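PDB 6RXA: argininosuccinate lyase from Chelativorans sp., which is an EDDS lyase, a C-N lyase of the aspartase/fumarase superfamily, and probably also cleaves argininosuccinate to fumarate and L-arginine. Local coordinates for residues Q358-L370 against V393-I406. The protein carries 2 engineered substitutions. Numbering follows the deposited sequence.
Sequences QYAAENYSTMTDL and VITAIEKGIKANKI
Ala403 N gives a nearly straight hydrogen bond to Glu362 O at 3.0 Å, where the two backbones come closest. It ties the end of helix 353-362 to the 3-10 segment 403-405 in the all-helical C-terminal domain of the argininosuccinate lyase fold, away from the substrate-binding residues. A type I turn from Tyr364 to Met367 follows the first helix. A Schellman motif at Gly400 closes helix 382-399 ahead of the 3-10 segment.

Tyr364 bridges the two segments. Its CG is anti to the carbonyl carbon (chi1 -49°), and the ring reaches past Ala403 to Ile401, just after Gly400. There its OH donates to Ile401 O at 2.6 Å, from above the carbonyl plane. Tyr364 CD1 lies 3.5 Å from Ala403 CB. Val393 CG1 covers one ring face, and Glu362 O stands over the centre of the opposite one. Ile406 CD1 sits at the edge. Ile397 CG1 meets Tyr364 CE2 obliquely at 3.7 Å. A leucine in place of Tyr364 would probably leave Ile401 O without this donor and open a gap beside Ala403 and Ile397.

Met367 packs deeper, against Leu434 of helix 427-434. Gln285 of the second subunit packs on both Tyr364 and Met367. The bent Met367 chain brings CE tip to tip with Ile406 CD1, 3.8 Å away. At the outer side, Glu362 OE1 accepts from Gln358 NE2. Glu362 OE1 and Lys402 NZ are 4.1 Å apart, beyond a salt bridge. The tightest carbon pair is Met367 CG against Val393 CG2, at 3.4 Å.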
loop_
_atom_site.group_PDB
_atom_site.type_symbol
_atom_site.label_atom_id
_atom_site.label_comp_id
_atom_site.label_asym_id
_atom_site.label_seq_id
_atom_site.Cartn_x
_atom_site.Cartn_y
_atom_site.Cartn_z
ATOM N N GLN A 358 31.173 6.141 27.928
ATOM C CA GLN A 358 31.934 7.297 27.463
ATOM C C GLN A 358 31.031 8.299 26.755
ATOM O O GLN A 358 31.061 9.498 27.049
ATOM C CB GLN A 358 33.049 6.852 26.517
ATOM C CG GLN A 358 33.855 7.996 25.943
ATOM C CD GLN A 358 34.955 7.535 25.007
ATOM O OE1 GLN A 358 35.030 6.359 24.642
ATOM N NE2 GLN A 358 35.816 8.463 24.611
ATOM N N TYR A 359 30.238 7.835 25.792
ATOM C CA TYR A 359 29.327 8.740 25.108
ATOM C C TYR A 359 28.391 9.417 26.104
ATOM O O TYR A 359 28.182 10.633 26.046
ATOM C CB TYR A 359 28.508 7.989 24.071
ATOM C CG TYR A 359 29.263 7.537 22.850
ATOM C CD1 TYR A 359 30.559 7.955 22.591
ATOM C CD2 TYR A 359 28.676 6.675 21.955
ATOM C CE1 TYR A 359 31.235 7.526 21.448
ATOM C CE2 TYR A 359 29.333 6.262 20.819
ATOM C CZ TYR A 359 30.600 6.670 20.566
ATOM O OH TYR A 359 31.252 6.229 19.426
ATOM N N ALA A 360 27.821 8.640 27.031
ATOM C CA ALA A 360 26.880 9.216 27.991
ATOM C C ALA A 360 27.533 10.321 28.812
ATOM O O ALA A 360 26.895 11.335 29.125
ATOM C CB ALA A 360 26.323 8.130 28.912
ATOM N N ALA A 361 28.807 10.141 29.172
ATOM C CA ALA A 361 29.508 11.104 29.998
ATOM C C ALA A 361 30.026 12.297 29.207
ATOM O O ALA A 361 30.166 13.390 29.773
ATOM C CB ALA A 361 30.706 10.431 30.670
ATOM N N GLU A 362 30.308 12.123 27.919
ATOM C CA GLU A 362 31.047 13.124 27.159
ATOM C C GLU A 362 30.236 13.917 26.148
ATOM O O GLU A 362 30.623 15.045 25.840
ATOM C CB GLU A 362 32.236 12.474 26.435
ATOM C CG GLU A 362 33.241 11.880 27.393
ATOM C CD GLU A 362 34.492 11.364 26.712
ATOM O OE1 GLU A 362 34.519 11.288 25.468
ATOM O OE2 GLU A 362 35.458 11.045 27.435
ATOM N N ASN A 363 29.125 13.390 25.617
ATOM C CA ASN A 363 28.504 13.966 24.428
ATOM C C ASN A 363 27.234 14.780 24.698
ATOM O O ASN A 363 26.441 15.003 23.777
ATOM C CB ASN A 363 28.218 12.880 23.396
ATOM C CG ASN A 363 29.473 12.306 22.786
ATOM O OD1 ASN A 363 30.568 12.804 23.003
ATOM N ND2 ASN A 363 29.312 11.245 22.004
ATOM N N TYR A 364 27.047 15.253 25.915
ATOM C CA TYR A 364 26.096 16.310 26.298
ATOM C C TYR A 364 24.683 15.822 26.562
ATOM O O TYR A 364 23.778 16.676 26.753
ATOM C CB TYR A 364 26.095 17.507 25.337
ATOM C CG TYR A 364 27.490 18.024 25.038
ATOM C CD1 TYR A 364 28.242 18.660 26.012
ATOM C CD2 TYR A 364 28.061 17.841 23.781
ATOM C CE1 TYR A 364 29.522 19.109 25.743
ATOM C CE2 TYR A 364 29.335 18.288 23.506
ATOM C CZ TYR A 364 30.057 18.925 24.486
ATOM O OH TYR A 364 31.332 19.375 24.205
ATOM N N SER A 365 24.435 14.518 26.637
ATOM C CA SER A 365 23.117 14.032 27.020
ATOM C C SER A 365 22.754 14.367 28.467
ATOM O O SER A 365 21.577 14.244 28.835
ATOM C CB SER A 365 23.026 12.525 26.773
ATOM O OG SER A 365 23.744 11.805 27.748
ATOM N N THR A 366 23.719 14.758 29.294
ATOM C CA THR A 366 23.443 15.136 30.681
ATOM C C THR A 366 22.967 16.576 30.830
ATOM O O THR A 366 22.760 17.026 31.961
ATOM C CB THR A 366 24.700 14.908 31.529
ATOM O OG1 THR A 366 25.794 15.625 30.939
ATOM C CG2 THR A 366 25.032 13.421 31.594
ATOM N N MET A 367 22.750 17.315 29.741
ATOM C CA MET A 367 22.440 18.733 29.887
ATOM C C MET A 367 21.045 18.984 30.463
ATOM O O MET A 367 20.824 20.037 31.075
ATOM C CB MET A 367 22.612 19.469 28.560
ATOM C CG MET A 367 24.043 19.545 28.078
ATOM S SD MET A 367 25.124 20.425 29.218
ATOM C CE MET A 367 26.145 19.078 29.820
ATOM N N THR A 368 20.094 18.064 30.276
ATOM C CA THR A 368 18.788 18.260 30.896
ATOM C C THR A 368 18.921 18.295 32.409
ATOM O O THR A 368 18.352 19.164 33.075
ATOM C CB THR A 368 17.801 17.166 30.508
ATOM O OG1 THR A 368 17.556 17.184 29.105
ATOM C CG2 THR A 368 16.470 17.410 31.236
ATOM N N ASP A 369 19.697 17.369 32.971
ATOM C CA ASP A 369 19.863 17.371 34.421
ATOM C C ASP A 369 20.539 18.644 34.908
ATOM O O ASP A 369 20.209 19.156 35.982
ATOM C CB ASP A 369 20.600 16.131 34.901
ATOM C CG ASP A 369 19.653 14.980 35.146
ATOM O OD1 ASP A 369 18.534 15.032 34.591
ATOM O OD2 ASP A 369 20.008 14.045 35.901
ATOM N N LEU A 370 21.496 19.181 34.140
ATOM C CA LEU A 370 22.078 20.475 34.507
ATOM C C LEU A 370 21.012 21.573 34.519
ATOM O O LEU A 370 20.971 22.404 35.440
ATOM C CB LEU A 370 23.237 20.811 33.568
ATOM C CG LEU A 370 24.090 22.038 33.901
ATOM C CD1 LEU A 370 24.819 21.831 35.226
ATOM C CD2 LEU A 370 25.085 22.338 32.790
ATOM N N VAL A 393 26.558 24.477 26.185
ATOM C CA VAL A 393 26.905 23.476 25.182
ATOM C C VAL A 393 27.604 24.121 23.995
ATOM O O VAL A 393 28.584 23.589 23.469
ATOM C CB VAL A 393 25.660 22.701 24.718
ATOM C CG1 VAL A 393 26.018 21.788 23.548
ATOM C CG2 VAL A 393 25.098 21.894 25.843
ATOM N N ILE A 394 27.065 25.238 23.506
ATOM C CA ILE A 394 27.659 25.903 22.348
ATOM C C ILE A 394 29.106 26.263 22.642
ATOM O O ILE A 394 30.010 25.981 21.846
ATOM C CB ILE A 394 26.825 27.136 21.958
ATOM C CG1 ILE A 394 25.457 26.682 21.427
ATOM C CG2 ILE A 394 27.551 27.980 20.919
ATOM C CD1 ILE A 394 24.464 27.801 21.246
ATOM N N THR A 395 29.349 26.864 23.804
ATOM C CA THR A 395 30.706 27.233 24.172
ATOM C C THR A 395 31.572 25.996 24.357
ATOM O O THR A 395 32.720 25.966 23.901
ATOM C CB THR A 395 30.678 28.080 25.441
ATOM O OG1 THR A 395 29.846 29.230 25.234
ATOM C CG2 THR A 395 32.079 28.533 25.800
ATOM N N ALA A 396 31.036 24.953 25.000
ATOM C CA ALA A 396 31.835 23.757 25.245
ATOM C C ALA A 396 32.265 23.099 23.939
ATOM O O ALA A 396 33.399 22.625 23.820
ATOM C CB ALA A 396 31.060 22.760 26.109
ATOM N N ILE A 397 31.367 23.038 22.954
ATOM C CA ILE A 397 31.728 22.462 21.662
ATOM C C ILE A 397 32.798 23.307 20.982
ATOM O O ILE A 397 33.768 22.778 20.425
ATOM C CB ILE A 397 30.475 22.315 20.785
ATOM C CG1 ILE A 397 29.512 21.296 21.396
ATOM C CG2 ILE A 397 30.865 21.902 19.380
ATOM C CD1 ILE A 397 28.164 21.231 20.687
ATOM N N GLU A 398 32.645 24.632 21.019
ATOM C CA GLU A 398 33.625 25.510 20.391
ATOM C C GLU A 398 35.003 25.347 21.016
ATOM O O GLU A 398 36.018 25.370 20.309
ATOM C CB GLU A 398 33.166 26.964 20.502
ATOM C CG GLU A 398 32.326 27.439 19.337
ATOM C CD GLU A 398 31.466 28.636 19.691
ATOM O OE1 GLU A 398 31.741 29.295 20.718
ATOM O OE2 GLU A 398 30.505 28.912 18.943
ATOM N N LYS A 399 35.063 25.189 22.336
ATOM C CA LYS A 399 36.331 25.081 23.045
ATOM C C LYS A 399 36.833 23.647 23.173
ATOM O O LYS A 399 37.925 23.438 23.712
ATOM C CB LYS A 399 36.205 25.690 24.444
ATOM C CG LYS A 399 36.000 27.196 24.471
ATOM C CD LYS A 399 35.639 27.651 25.881
ATOM C CE LYS A 399 36.485 28.828 26.336
ATOM N NZ LYS A 399 36.031 30.099 25.723
ATOM N N GLY A 400 36.075 22.663 22.703
ATOM C CA GLY A 400 36.507 21.280 22.790
ATOM C C GLY A 400 36.422 20.683 24.177
ATOM O O GLY A 400 37.221 19.807 24.520
ATOM N N ILE A 401 35.467 21.135 24.982
ATOM C CA ILE A 401 35.292 20.664 26.350
ATOM C C ILE A 401 34.215 19.587 26.346
ATOM O O ILE A 401 33.054 19.869 26.024
ATOM C CB ILE A 401 34.898 21.824 27.279
ATOM C CG1 ILE A 401 35.961 22.928 27.234
ATOM C CG2 ILE A 401 34.679 21.316 28.699
ATOM C CD1 ILE A 401 35.546 24.223 27.916
ATOM N N LYS A 402 34.587 18.351 26.695
ATOM C CA LYS A 402 33.612 17.280 26.826
ATOM C C LYS A 402 32.680 17.568 27.999
ATOM O O LYS A 402 33.034 18.277 28.943
ATOM C CB LYS A 402 34.296 15.939 27.088
ATOM C CG LYS A 402 35.375 15.551 26.094
ATOM C CD LYS A 402 34.806 15.149 24.756
ATOM C CE LYS A 402 35.875 14.466 23.919
ATOM N NZ LYS A 402 35.359 14.030 22.595
ATOM N N ALA A 403 31.479 16.983 27.943
ATOM C CA ALA A 403 30.454 17.341 28.918
ATOM C C ALA A 403 30.937 17.130 30.346
ATOM O O ALA A 403 30.650 17.945 31.230
ATOM C CB ALA A 403 29.179 16.541 28.667
ATOM N N ASN A 404 31.667 16.042 30.595
ATOM C CA ASN A 404 32.075 15.712 31.956
ATOM C C ASN A 404 33.217 16.584 32.459
ATOM O O ASN A 404 33.593 16.469 33.633
ATOM C CB ASN A 404 32.418 14.225 32.070
ATOM C CG ASN A 404 33.508 13.782 31.108
ATOM O OD1 ASN A 404 33.825 14.457 30.128
ATOM N ND2 ASN A 404 34.065 12.604 31.375
ATOM N N LYS A 405 33.762 17.451 31.604
ATOM C CA LYS A 405 34.762 18.438 31.986
ATOM C C LYS A 405 34.180 19.843 32.113
ATOM O O LYS A 405 34.926 20.787 32.389
ATOM C CB LYS A 405 35.893 18.460 30.955
ATOM C CG LYS A 405 36.617 17.139 30.772
ATOM C CD LYS A 405 37.181 16.625 32.080
ATOM C CE LYS A 405 38.086 15.431 31.846
ATOM N NZ LYS A 405 38.493 14.796 33.126
ATOM N N ILE A 406 32.874 20.004 31.901
ATOM C CA ILE A 406 32.221 21.283 32.163
ATOM C C ILE A 406 32.232 21.555 33.660
ATOM O O ILE A 406 31.888 20.682 34.467
ATOM C CB ILE A 406 30.784 21.275 31.618
ATOM C CG1 ILE A 406 30.786 21.166 30.091
ATOM C CG2 ILE A 406 30.025 22.515 32.100
ATOM C CD1 ILE A 406 29.407 20.935 29.506
#